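Local coordinates for pyruvate carboxylase n-terminal domain (Aquifex aeolicus, PDB 1ULZ), which is a biotin carboxylase subunit of the pyruvate carboxylase type, built around an ATP-grasp domain and forming a two-chain assembly, at residues G126-P131 against G255-K260; Y152-K157 against R168-E173; K206-Q211 against L244-E249; S383-L388 against Y409-V414. The protein carries 1 engineered substitution. All coordinates share one frame; numbering follows the deposited sequence.

Interaction 1 (G126-P131 against G255-K260); sequences GVPVVP and GNIVTK
Ile-257 and Lys-260, one turn apart on helix 248-264, meet the chain at Gly-126, Val-127 and Pro-128. From CB of Ile-257 the side chain divides. CG2, held anti to the backbone N, goes straight to the loop: it stands 3.7 Å from Gly-126 O, 4.0 Å from Val-127 CA, and 4.1 Å from both Val-127 CG2 and Pro-128 CD. The other branch is extended (chi2 179°) and carries its tip, CD1, along the loop to 4.4 Å from Pro-128 CD. A branched aliphatic residue suits this place, since it offers two methyl-bearing arms. Gly-126 ends helix 115-124 with a Schellman motif, and its positive phi of 96° is one that glycine adopts readily; lacking a side chain, it also leaves room for Lys-260 NZ, 3.8 Å from its CA. That ammonium arrives by a bend at chi3 and chi4 that curls the lysine chain back over its own helix. NZ is hydrogen-bonded to Ala-125 O as well as to Ile-257 O (3.1 Å, in the carbonyl plane on a lone pair), so the ammonium links helix 248-264 to the chain at the C-terminal end of helix 115-124. Val-127, buried, turns further inward onto Met-122, Phe-275 and Phe-285.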
loop_
_atom_site.group_PDB
_atom_site.type_symbol
_atom_site.label_atom_id
_atom_site.label_comp_id
_atom_site.label_asym_id
_atom_site.label_seq_id
_atom_site.Cartn_x
_atom_site.Cartn_y
_atom_site.Cartn_z
ATOM N N GLY A 126 21.321 31.795 -1.044
ATOM C CA GLY A 126 20.088 32.239 -1.681
ATOM C C GLY A 126 18.810 31.712 -1.039
ATOM O O GLY A 126 17.715 31.900 -1.575
ATOM N N VAL A 127 18.943 31.054 0.110
ATOM C CA VAL A 127 17.779 30.507 0.805
ATOM C C VAL A 127 17.184 31.558 1.737
ATOM O O VAL A 127 17.883 32.120 2.577
ATOM C CB VAL A 127 18.158 29.265 1.649
ATOM C CG1 VAL A 127 16.906 28.648 2.269
ATOM C CG2 VAL A 127 18.893 28.248 0.782
ATOM N N PRO A 128 15.882 31.843 1.594
ATOM C CA PRO A 128 15.223 32.837 2.444
ATOM C C PRO A 128 15.149 32.417 3.905
ATOM O O PRO A 128 14.861 31.260 4.222
ATOM C CB PRO A 128 13.838 32.973 1.809
ATOM C CG PRO A 128 13.613 31.617 1.201
ATOM C CD PRO A 128 14.952 31.321 0.579
ATOM N N VAL A 129 15.422 33.370 4.785
ATOM C CA VAL A 129 15.384 33.140 6.218
ATOM C C VAL A 129 14.524 34.246 6.818
ATOM O O VAL A 129 14.222 35.231 6.142
ATOM C CB VAL A 129 16.801 33.203 6.832
ATOM C CG1 VAL A 129 17.694 32.158 6.179
ATOM C CG2 VAL A 129 17.389 34.593 6.646
ATOM N N VAL A 130 14.120 34.089 8.074
ATOM C CA VAL A 130 13.294 35.104 8.713
ATOM C C VAL A 130 14.113 36.387 8.859
ATOM O O VAL A 130 15.179 36.387 9.465
ATOM C CB VAL A 130 12.808 34.643 10.106
ATOM C CG1 VAL A 130 12.060 35.771 10.796
ATOM C CG2 VAL A 130 11.905 33.428 9.968
ATOM N N PRO A 131 13.623 37.497 8.291
ATOM C CA PRO A 131 14.349 38.768 8.384
ATOM C C PRO A 131 14.350 39.352 9.793
ATOM O O PRO A 131 13.440 39.114 10.580
ATOM C CB PRO A 131 13.626 39.652 7.371
ATOM C CG PRO A 131 12.215 39.142 7.427
ATOM C CD PRO A 131 12.408 37.637 7.470
ATOM N N GLY A 255 11.560 24.739 -4.434
ATOM C CA GLY A 255 12.265 23.493 -4.678
ATOM C C GLY A 255 13.630 23.739 -5.306
ATOM O O GLY A 255 14.639 23.212 -4.839
ATOM N N ASN A 256 13.677 24.544 -6.366
ATOM C CA ASN A 256 14.953 24.840 -7.021
ATOM C C ASN A 256 15.905 25.594 -6.092
ATOM O O ASN A 256 17.122 25.400 -6.144
ATOM C CB ASN A 256 14.730 25.641 -8.307
ATOM C CG ASN A 256 14.139 24.794 -9.429
ATOM O OD1 ASN A 256 14.631 23.702 -9.726
ATOM N ND2 ASN A 256 13.092 25.306 -10.069
ATOM N N ILE A 257 15.356 26.454 -5.242
ATOM C CA ILE A 257 16.185 27.188 -4.298
ATOM C C ILE A 257 16.828 26.169 -3.363
ATOM O O ILE A 257 18.011 26.268 -3.020
ATOM C CB ILE A 257 15.347 28.190 -3.477
ATOM C CG1 ILE A 257 14.988 29.397 -4.352
ATOM C CG2 ILE A 257 16.109 28.617 -2.236
ATOM C CD1 ILE A 257 14.144 30.443 -3.650
ATOM N N VAL A 258 16.036 25.178 -2.969
ATOM C CA VAL A 258 16.493 24.107 -2.094
ATOM C C VAL A 258 17.641 23.301 -2.715
ATOM O O VAL A 258 18.699 23.144 -2.102
ATOM C CB VAL A 258 15.327 23.140 -1.759
ATOM C CG1 VAL A 258 15.858 21.879 -1.090
ATOM C CG2 VAL A 258 14.318 23.840 -0.849
ATOM N N THR A 259 17.428 22.794 -3.929
ATOM C CA THR A 259 18.448 21.996 -4.609
ATOM C C THR A 259 19.687 22.805 -4.992
ATOM O O THR A 259 20.794 22.273 -5.010
ATOM C CB THR A 259 17.870 21.285 -5.859
ATOM O OG1 THR A 259 17.330 22.249 -6.768
ATOM C CG2 THR A 259 16.765 20.317 -5.441
ATOM N N LYS A 260 19.506 24.089 -5.282
ATOM C CA LYS A 260 20.639 24.955 -5.614
ATOM C C LYS A 260 21.534 25.094 -4.384
ATOM O O LYS A 260 22.759 24.987 -4.471
ATOM C CB LYS A 260 20.155 26.347 -6.020
ATOM C CG LYS A 260 21.170 27.443 -5.695
ATOM C CD LYS A 260 20.542 28.834 -5.713
ATOM C CE LYS A 260 19.383 28.972 -4.703
ATOM N NZ LYS A 260 19.780 28.803 -3.282
#

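Interaction 2 (Y152-K157 against R168-E173); sequences YPVLLK and RICRNE
Val-154 and Cys-170 form a hydrogen-bonded antiparallel pair, their peptide groups joined by two nearly straight bonds: Val-154 N to Cys-170 O and Cys-170 N to Val-154 O, both 2.9 Å. Leu-156 and Arg-168 repeat the pattern, and Leu-155 faces Ile-169 in the non-hydrogen-bonded pair between them. On the face of Val-154 and Leu-156, Cys-170 is small enough to fit between both: its CB meets Val-154 CG2 at 3.7 Å and its SG lies 4.1 Å from Leu-156 CB. On the other face Leu-155 CD2 and Ile-169 CG1 run side by side, 4.0 Å apart.

Past the strand ends, the cis peptide before Pro-153 turns the chain, and Tyr-152, with CG beside its backbone N (chi1 -76°), lies along residues 170-173. Cys-170 O touches the ring edge in plane, 3.3 Å from Tyr-152 CD2, while Asn-172 CA sits over one face, toward its rim. Tyr-152 OH donates to a water at 2.8 Å, which in turn donates to Glu-173 OE2.

Charged partners surround the hairpin: Arg-168 is salt-bridged to Glu-186 and Arg-171 to Glu-203, and Asn-172 OD1 caps helix 173-189 at Glu-175 N. Arg-148 shares Glu-173 OE2 with the water and so positions the bridge. The hairpin belongs to the small three-stranded sheet of the ATP-grasp fold, and a glycine-rich loop links its strands. Backbone bonds thus define the register, whereas the water relays the phenol to a carboxylate oxygen that also pairs with Arg-148, consistent with that acceptor staying ionised.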
loop_
_atom_site.group_PDB
_atom_site.type_symbol
_atom_site.label_atom_id
_atom_site.label_comp_id
_atom_site.label_asym_id
_atom_site.label_seq_id
_atom_site.Cartn_x
_atom_site.Cartn_y
_atom_site.Cartn_z
ATOM N N TYR A 152 5.270 44.563 9.983
ATOM C CA TYR A 152 4.737 44.157 11.286
ATOM C C TYR A 152 3.801 42.961 11.142
ATOM O O TYR A 152 3.196 42.756 10.088
ATOM C CB TYR A 152 3.953 45.302 11.938
ATOM C CG TYR A 152 4.808 46.396 12.534
ATOM C CD1 TYR A 152 5.273 47.448 11.755
ATOM C CD2 TYR A 152 5.148 46.377 13.880
ATOM C CE1 TYR A 152 6.050 48.450 12.301
ATOM C CE2 TYR A 152 5.928 47.375 14.436
ATOM C CZ TYR A 152 6.376 48.409 13.643
ATOM O OH TYR A 152 7.155 49.404 14.186
ATOM N N PRO A 153 3.637 42.174 12.216
ATOM C CA PRO A 153 4.274 42.356 13.523
ATOM C C PRO A 153 5.739 41.936 13.577
ATOM O O PRO A 153 6.218 41.198 12.719
ATOM C CB PRO A 153 3.403 41.508 14.444
ATOM C CG PRO A 153 3.012 40.361 13.546
ATOM C CD PRO A 153 2.651 41.075 12.264
ATOM N N VAL A 154 6.439 42.405 14.603
ATOM C CA VAL A 154 7.844 42.070 14.795
ATOM C C VAL A 154 8.086 41.651 16.246
ATOM O O VAL A 154 7.231 41.859 17.111
ATOM C CB VAL A 154 8.761 43.268 14.452
ATOM C CG1 VAL A 154 8.583 43.651 12.988
ATOM C CG2 VAL A 154 8.442 44.454 15.359
ATOM N N LEU A 155 9.248 41.062 16.506
ATOM C CA LEU A 155 9.603 40.602 17.843
ATOM C C LEU A 155 10.844 41.326 18.363
ATOM O O LEU A 155 11.826 41.483 17.643
ATOM C CB LEU A 155 9.901 39.095 17.830
ATOM C CG LEU A 155 8.916 38.115 17.196
ATOM C CD1 LEU A 155 9.536 36.719 17.219
ATOM C CD2 LEU A 155 7.590 38.127 17.946
ATOM N N LEU A 156 10.794 41.752 19.621
ATOM C CA LEU A 156 11.920 42.431 20.252
ATOM C C LEU A 156 12.346 41.568 21.435
ATOM O O LEU A 156 11.497 41.117 22.200
ATOM C CB LEU A 156 11.491 43.812 20.747
ATOM C CG LEU A 156 12.543 44.681 21.436
ATOM C CD1 LEU A 156 13.638 45.042 20.448
ATOM C CD2 LEU A 156 11.877 45.945 21.987
ATOM N N LYS A 157 13.644 41.323 21.587
ATOM C CA LYS A 157 14.104 40.511 22.708
ATOM C C LYS A 157 15.516 40.841 23.161
ATOM O O LYS A 157 16.408 41.070 22.344
ATOM C CB LYS A 157 14.013 39.020 22.367
ATOM C CG LYS A 157 15.029 38.515 21.353
ATOM C CD LYS A 157 14.739 37.046 21.000
ATOM C CE LYS A 157 15.891 36.382 20.241
ATOM N NZ LYS A 157 16.603 35.375 21.111
ATOM N N ARG A 168 9.033 40.049 23.203
ATOM C CA ARG A 168 7.972 41.045 23.197
ATOM C C ARG A 168 7.407 41.257 21.793
ATOM O O ARG A 168 8.118 41.673 20.882
ATOM C CB ARG A 168 8.498 42.376 23.744
ATOM C CG ARG A 168 9.123 42.299 25.138
ATOM C CD ARG A 168 9.872 43.602 25.459
ATOM N NE ARG A 168 10.581 43.575 26.742
ATOM C CZ ARG A 168 9.976 43.659 27.919
ATOM N NH1 ARG A 168 8.660 43.771 27.955
ATOM N NH2 ARG A 168 10.677 43.651 29.043
ATOM N N ILE A 169 6.121 40.973 21.626
ATOM C CA ILE A 169 5.470 41.148 20.335
ATOM C C ILE A 169 5.078 42.613 20.140
ATOM O O ILE A 169 4.471 43.223 21.016
ATOM C CB ILE A 169 4.203 40.278 20.235
ATOM C CG1 ILE A 169 4.566 38.806 20.419
ATOM C CG2 ILE A 169 3.541 40.473 18.891
ATOM C CD1 ILE A 169 3.354 37.886 20.415
ATOM N N CYS A 170 5.450 43.171 18.994
ATOM C CA CYS A 170 5.134 44.559 18.656
ATOM C C CYS A 170 4.280 44.511 17.381
ATOM O O CYS A 170 4.768 44.120 16.321
ATOM C CB CYS A 170 6.423 45.347 18.390
ATOM S SG CYS A 170 7.748 45.112 19.613
ATOM N N ARG A 171 3.017 44.913 17.485
ATOM C CA ARG A 171 2.108 44.867 16.340
ATOM C C ARG A 171 2.001 46.148 15.510
ATOM O O ARG A 171 1.362 46.162 14.459
ATOM C CB ARG A 171 0.721 44.423 16.815
ATOM C CG ARG A 171 0.723 42.998 17.377
ATOM C CD ARG A 171 -0.676 42.482 17.702
ATOM N NE ARG A 171 -0.628 41.131 18.265
ATOM C CZ ARG A 171 -0.412 40.025 17.556
ATOM N NH1 ARG A 171 -0.228 40.091 16.239
ATOM N NH2 ARG A 171 -0.373 38.845 18.164
ATOM N N ASN A 172 2.624 47.216 15.991
ATOM C CA ASN A 172 2.639 48.503 15.299
ATOM C C ASN A 172 3.776 49.315 15.914
ATOM O O ASN A 172 4.332 48.914 16.937
ATOM C CB ASN A 172 1.293 49.227 15.460
ATOM C CG ASN A 172 0.875 49.364 16.907
ATOM O OD1 ASN A 172 1.572 49.978 17.713
ATOM N ND2 ASN A 172 -0.272 48.784 17.246
ATOM N N GLU A 173 4.126 50.446 15.306
ATOM C CA GLU A 173 5.231 51.256 15.815
ATOM C C GLU A 173 5.084 51.731 17.257
ATOM O O GLU A 173 6.072 51.845 17.980
ATOM C CB GLU A 173 5.477 52.470 14.918
ATOM C CG GLU A 173 6.821 53.137 15.194
ATOM C CD GLU A 173 7.076 54.345 14.314
ATOM O OE1 GLU A 173 6.557 55.442 14.628
ATOM O OE2 GLU A 173 7.786 54.193 13.300
HETATM O O HOH W 1 8.143 51.459 12.599
#

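Interaction 3 (K206-Q211 against L244-E249); sequences KHIEYQ and LILTPE
Ile-208 and Ile-245 meet tip to tip, and here the packing is tight: CD1 of Ile-208 lies 3.5 Å from CD1 of Ile-245, closer than methyl groups usually come. The approach depends on Ile-245, whose CG1 takes the crowded position between backbone N and carbonyl carbon (chi1 54°) and whose extended chi2 then drives CD1 straight at the strand. The same methyl is 3.5 Å from Lys-206 CD, and CG2 of Ile-245 passes Lys-206 CE at 3.7 Å, the two side chains sliding past each other in opposite directions. Lysine suits this margin, because its methylenes complete the apolar surface while its ammonium continues beyond it to Asp-227 and to the carbonyl and ring of Phe-435.

Leu-246 makes the looser half. Its CD1 is 4.5 Å from Ile-208 CG2 and comes nearest to Tyr-210 OH, at 3.5 Å, tip to tip. That hydroxyl is hydrogen-bonded to Arg-251 O, which holds the ring end beside the leucine. Solvent can reach parts of Lys-206 and Ile-245, whereas Ile-208, Tyr-210 and Leu-246 are buried. No hydrogen bond crosses the contact, which rests on apolar packing.

In the ATP-grasp domain, strand 206-214 runs between strands 220-232 and 269-277 of the large antiparallel sheet. Residues 244-246 lead into helix 248-264, with Thr-247 at its N-cap, bonded weakly to Lys-250 N, and Tyr-210 extends the packing along that helix to Tyr-254 and Val-258.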
loop_
_atom_site.group_PDB
_atom_site.type_symbol
_atom_site.label_atom_id
_atom_site.label_comp_id
_atom_site.label_asym_id
_atom_site.label_seq_id
_atom_site.Cartn_x
_atom_site.Cartn_y
_atom_site.Cartn_z
ATOM N N LYS A 206 3.049 27.610 9.699
ATOM C CA LYS A 206 2.882 26.243 9.243
ATOM C C LYS A 206 4.304 25.714 9.150
ATOM O O LYS A 206 5.243 26.474 8.892
ATOM C CB LYS A 206 2.248 26.191 7.855
ATOM C CG LYS A 206 0.769 25.878 7.829
ATOM C CD LYS A 206 0.259 25.863 6.392
ATOM C CE LYS A 206 -1.217 25.512 6.307
ATOM N NZ LYS A 206 -1.486 24.148 6.840
ATOM N N HIS A 207 4.467 24.421 9.388
ATOM C CA HIS A 207 5.770 23.787 9.281
ATOM C C HIS A 207 5.769 23.141 7.900
ATOM O O HIS A 207 5.049 22.167 7.670
ATOM C CB HIS A 207 5.930 22.722 10.369
ATOM C CG HIS A 207 7.102 21.814 10.162
ATOM N ND1 HIS A 207 8.234 21.869 10.945
ATOM C CD2 HIS A 207 7.318 20.827 9.259
ATOM C CE1 HIS A 207 9.098 20.957 10.533
ATOM N NE2 HIS A 207 8.567 20.311 9.511
ATOM N N ILE A 208 6.544 23.702 6.976
ATOM C CA ILE A 208 6.633 23.172 5.617
ATOM C C ILE A 208 8.076 22.713 5.412
ATOM O O ILE A 208 9.012 23.471 5.674
ATOM C CB ILE A 208 6.309 24.253 4.560
ATOM C CG1 ILE A 208 4.900 24.819 4.774
ATOM C CG2 ILE A 208 6.458 23.663 3.163
ATOM C CD1 ILE A 208 3.773 23.864 4.452
ATOM N N GLU A 209 8.264 21.482 4.941
ATOM C CA GLU A 209 9.613 20.975 4.751
ATOM C C GLU A 209 9.828 20.298 3.408
ATOM O O GLU A 209 8.956 19.582 2.904
ATOM C CB GLU A 209 9.974 20.014 5.889
ATOM C CG GLU A 209 9.227 18.690 5.874
ATOM C CD GLU A 209 9.537 17.823 7.088
ATOM O OE1 GLU A 209 9.386 16.585 6.984
ATOM O OE2 GLU A 209 9.921 18.373 8.145
ATOM N N TYR A 210 11.004 20.530 2.833
ATOM C CA TYR A 210 11.353 19.950 1.548
ATOM C C TYR A 210 12.236 18.713 1.651
ATOM O O TYR A 210 13.186 18.666 2.445
ATOM C CB TYR A 210 12.053 20.990 0.663
ATOM C CG TYR A 210 11.117 21.786 -0.219
ATOM C CD1 TYR A 210 10.410 22.881 0.278
ATOM C CD2 TYR A 210 10.917 21.421 -1.544
ATOM C CE1 TYR A 210 9.528 23.585 -0.526
ATOM C CE2 TYR A 210 10.040 22.115 -2.356
ATOM C CZ TYR A 210 9.345 23.195 -1.847
ATOM O OH TYR A 210 8.467 23.873 -2.664
ATOM N N GLN A 211 11.917 17.715 0.835
ATOM C CA GLN A 211 12.687 16.481 0.790
ATOM C C GLN A 211 13.791 16.647 -0.254
ATOM O O GLN A 211 13.526 17.006 -1.402
ATOM C CB GLN A 211 11.793 15.301 0.398
ATOM C CG GLN A 211 12.534 13.977 0.265
ATOM C CD GLN A 211 13.205 13.544 1.555
ATOM O OE1 GLN A 211 12.541 13.334 2.569
ATOM N NE2 GLN A 211 14.529 13.412 1.524
ATOM N N LEU A 244 -0.962 21.980 1.004
ATOM C CA LEU A 244 -2.107 22.575 0.318
ATOM C C LEU A 244 -1.916 24.074 0.060
ATOM O O LEU A 244 -2.705 24.688 -0.657
ATOM C CB LEU A 244 -3.378 22.363 1.142
ATOM C CG LEU A 244 -3.762 20.911 1.424
ATOM C CD1 LEU A 244 -4.783 20.856 2.549
ATOM C CD2 LEU A 244 -4.297 20.273 0.159
ATOM N N ILE A 245 -0.874 24.666 0.634
ATOM C CA ILE A 245 -0.641 26.097 0.446
ATOM C C ILE A 245 0.236 26.477 -0.745
ATOM O O ILE A 245 0.146 27.597 -1.245
ATOM C CB ILE A 245 -0.024 26.732 1.696
ATOM C CG1 ILE A 245 1.236 25.973 2.099
ATOM C CG2 ILE A 245 -1.021 26.725 2.823
ATOM C CD1 ILE A 245 1.887 26.550 3.327
ATOM N N LEU A 246 1.095 25.571 -1.197
ATOM C CA LEU A 246 1.955 25.891 -2.336
ATOM C C LEU A 246 1.332 25.467 -3.649
ATOM O O LEU A 246 0.756 24.379 -3.757
ATOM C CB LEU A 246 3.328 25.223 -2.204
ATOM C CG LEU A 246 4.180 25.643 -1.008
ATOM C CD1 LEU A 246 5.487 24.872 -1.018
ATOM C CD2 LEU A 246 4.432 27.143 -1.052
ATOM N N THR A 247 1.437 26.343 -4.643
ATOM C CA THR A 247 0.924 26.054 -5.975
ATOM C C THR A 247 2.085 25.366 -6.691
ATOM O O THR A 247 3.215 25.391 -6.206
ATOM C CB THR A 247 0.575 27.344 -6.730
ATOM O OG1 THR A 247 1.745 28.166 -6.825
ATOM C CG2 THR A 247 -0.521 28.108 -6.001
ATOM N N PRO A 248 1.824 24.740 -7.850
ATOM C CA PRO A 248 2.914 24.069 -8.567
ATOM C C PRO A 248 4.095 24.993 -8.889
ATOM O O PRO A 248 5.253 24.572 -8.820
ATOM C CB PRO A 248 2.227 23.538 -9.822
ATOM C CG PRO A 248 0.830 23.241 -9.329
ATOM C CD PRO A 248 0.523 24.464 -8.481
ATOM N N GLU A 249 3.809 26.249 -9.234
ATOM C CA GLU A 249 4.879 27.188 -9.553
ATOM C C GLU A 249 5.706 27.553 -8.327
ATOM O O GLU A 249 6.931 27.672 -8.412
ATOM C CB GLU A 249 4.324 28.461 -10.212
ATOM C CG GLU A 249 2.824 28.699 -10.033
ATOM C CD GLU A 249 1.973 27.669 -10.760
ATOM O OE1 GLU A 249 2.255 27.398 -11.954
ATOM O OE2 GLU A 249 1.020 27.138 -10.147
#

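Interaction 4 (S383-L388 against Y409-V414); sequences SMIAKL and YEITGV
Tyr-409 swings its ring roughly anti to the backbone N (chi1 -150°), toward Ala-386 and Leu-388, while Ile-385 holds CG1 anti to its carbonyl carbon and extends (chi2 174°) toward Val-414. The phenol oxygen of Tyr-409 ends 3.2 Å from Ala-386 CB, a close approach that a single methyl permits. Leu-388 sends CD2 to the edge of the same ring, 4.2 Å from CD1 of Tyr-409 and near the ring plane. The two branches of Ile-385 serve different partners: CG2 meets Ile-411 CD1 at 4.3 Å, and CD1 meets Val-414 CG2 at 4.2 Å. Ile-385 and Ala-386 can both point to this side because they form a classic beta bulge opposite Ile-338, which breaks the usual alternation. Tyr-409 OH is buried but not left without a partner, being hydrogen-bonded to Tyr-357 OH. Within the biotin carboxylase C-terminal domain, strand 384-392 lies between strands 332-339 and 365-369 of the large sheet. The segment 409-414 follows helix 395-407 and pairs weakly, about residues 410-411, with strand 357-358; there Glu-410 forms salt bridges with Arg-356 and with Arg-40 of the second subunit.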
loop_
_atom_site.group_PDB
_atom_site.type_symbol
_atom_site.label_atom_id
_atom_site.label_comp_id
_atom_site.label_asym_id
_atom_site.label_seq_id
_atom_site.Cartn_x
_atom_site.Cartn_y
_atom_site.Cartn_z
ATOM N N SER A 383 7.710 5.986 21.986
ATOM C CA SER A 383 6.464 5.267 22.203
ATOM C C SER A 383 5.704 4.926 20.920
ATOM O O SER A 383 4.539 4.537 20.973
ATOM C CB SER A 383 5.570 6.096 23.120
ATOM O OG SER A 383 5.450 7.418 22.619
ATOM N N MET A 384 6.365 5.054 19.774
ATOM C CA MET A 384 5.736 4.766 18.489
ATOM C C MET A 384 5.393 3.284 18.323
ATOM O O MET A 384 6.221 2.410 18.579
ATOM C CB MET A 384 6.662 5.208 17.349
ATOM C CG MET A 384 6.044 5.145 15.945
ATOM S SD MET A 384 7.184 5.790 14.662
ATOM C CE MET A 384 7.363 7.504 15.238
ATOM N N ILE A 385 4.160 3.009 17.911
ATOM C CA ILE A 385 3.724 1.640 17.676
ATOM C C ILE A 385 3.736 1.389 16.170
ATOM O O ILE A 385 4.205 0.354 15.705
ATOM C CB ILE A 385 2.292 1.404 18.189
ATOM C CG1 ILE A 385 2.225 1.676 19.691
ATOM C CG2 ILE A 385 1.854 -0.028 17.870
ATOM C CD1 ILE A 385 0.828 1.615 20.247
ATOM N N ALA A 386 3.219 2.352 15.412
ATOM C CA ALA A 386 3.167 2.234 13.961
ATOM C C ALA A 386 2.952 3.580 13.281
ATOM O O ALA A 386 2.600 4.566 13.920
ATOM C CB ALA A 386 2.045 1.278 13.560
ATOM N N LYS A 387 3.185 3.606 11.975
ATOM C CA LYS A 387 2.962 4.800 11.175
ATOM C C LYS A 387 1.964 4.403 10.100
ATOM O O LYS A 387 2.275 3.595 9.224
ATOM C CB LYS A 387 4.254 5.291 10.521
ATOM C CG LYS A 387 5.281 5.824 11.501
ATOM C CD LYS A 387 6.447 6.487 10.788
ATOM C CE LYS A 387 7.162 5.529 9.854
ATOM N NZ LYS A 387 8.470 6.082 9.403
ATOM N N LEU A 388 0.761 4.958 10.187
ATOM C CA LEU A 388 -0.297 4.674 9.222
ATOM C C LEU A 388 -0.327 5.767 8.158
ATOM O O LEU A 388 -0.468 6.949 8.474
ATOM C CB LEU A 388 -1.647 4.605 9.934
ATOM C CG LEU A 388 -2.878 4.375 9.059
ATOM C CD1 LEU A 388 -2.776 3.025 8.341
ATOM C CD2 LEU A 388 -4.121 4.433 9.935
ATOM N N TYR A 409 -8.435 0.069 13.070
ATOM C CA TYR A 409 -7.160 -0.316 13.677
ATOM C C TYR A 409 -7.357 -0.705 15.137
ATOM O O TYR A 409 -7.459 0.164 16.004
ATOM C CB TYR A 409 -6.179 0.856 13.580
ATOM C CG TYR A 409 -4.709 0.490 13.474
ATOM C CD1 TYR A 409 -3.834 1.299 12.754
ATOM C CD2 TYR A 409 -4.194 -0.642 14.088
ATOM C CE1 TYR A 409 -2.492 0.992 12.642
ATOM C CE2 TYR A 409 -2.838 -0.958 13.986
ATOM C CZ TYR A 409 -1.997 -0.134 13.256
ATOM O OH TYR A 409 -0.661 -0.431 13.128
ATOM N N GLU A 410 -7.407 -2.003 15.418
ATOM C CA GLU A 410 -7.593 -2.438 16.800
ATOM C C GLU A 410 -6.268 -2.607 17.541
ATOM O O GLU A 410 -5.345 -3.251 17.051
ATOM C CB GLU A 410 -8.364 -3.760 16.874
ATOM C CG GLU A 410 -8.763 -4.107 18.311
ATOM C CD GLU A 410 -9.487 -5.437 18.457
ATOM O OE1 GLU A 410 -10.273 -5.573 19.417
ATOM O OE2 GLU A 410 -9.269 -6.351 17.640
ATOM N N ILE A 411 -6.187 -2.013 18.724
ATOM C CA ILE A 411 -5.005 -2.105 19.573
ATOM C C ILE A 411 -5.460 -2.024 21.032
ATOM O O ILE A 411 -6.081 -1.037 21.430
ATOM C CB ILE A 411 -4.017 -0.935 19.332
ATOM C CG1 ILE A 411 -3.516 -0.940 17.889
ATOM C CG2 ILE A 411 -2.847 -1.044 20.294
ATOM C CD1 ILE A 411 -2.463 0.117 17.610
ATOM N N THR A 412 -5.177 -3.060 21.818
ATOM C CA THR A 412 -5.537 -3.044 23.236
ATOM C C THR A 412 -4.315 -3.380 24.084
ATOM O O THR A 412 -3.324 -3.910 23.581
ATOM C CB THR A 412 -6.669 -4.052 23.579
ATOM O OG1 THR A 412 -6.225 -5.390 23.324
ATOM C CG2 THR A 412 -7.912 -3.754 22.756
ATOM N N GLY A 413 -4.396 -3.068 25.371
ATOM C CA GLY A 413 -3.292 -3.331 26.278
ATOM C C GLY A 413 -2.581 -2.037 26.617
ATOM O O GLY A 413 -1.872 -1.945 27.619
ATOM N N VAL A 414 -2.788 -1.028 25.776
ATOM C CA VAL A 414 -2.168 0.278 25.953
ATOM C C VAL A 414 -3.060 1.358 25.357
ATOM O O VAL A 414 -3.876 1.084 24.470
ATOM C CB VAL A 414 -0.803 0.363 25.222
ATOM C CG1 VAL A 414 0.169 -0.649 25.799
ATOM C CG2 VAL A 414 -0.996 0.103 23.727
#

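Interactions 1 and 3 are neighbours, their centres 13 Å apart, and share helix 248-264. They touch directly: Gly-255 CA lies 3.5 Å from Tyr-210 CE2, and Val-258 CG2 3.9 Å from Tyr-210 CG. Gly-255 and Val-258 thus meet the large sheet, while Ile-257 and Lys-260 meet the loop after helix 115-124. Interaction 2 is nested along the chain inside the loop closed by interaction 1; the two contacts do not touch, with centres 25 Å and nearest atoms about 7 Å apart, but Pro-131 bonds to Lys-200 on the far strand of the small sheet. Interaction 4, in the C-terminal domain, reaches the same large sheet as interaction 3, centre to centre about 29 Å.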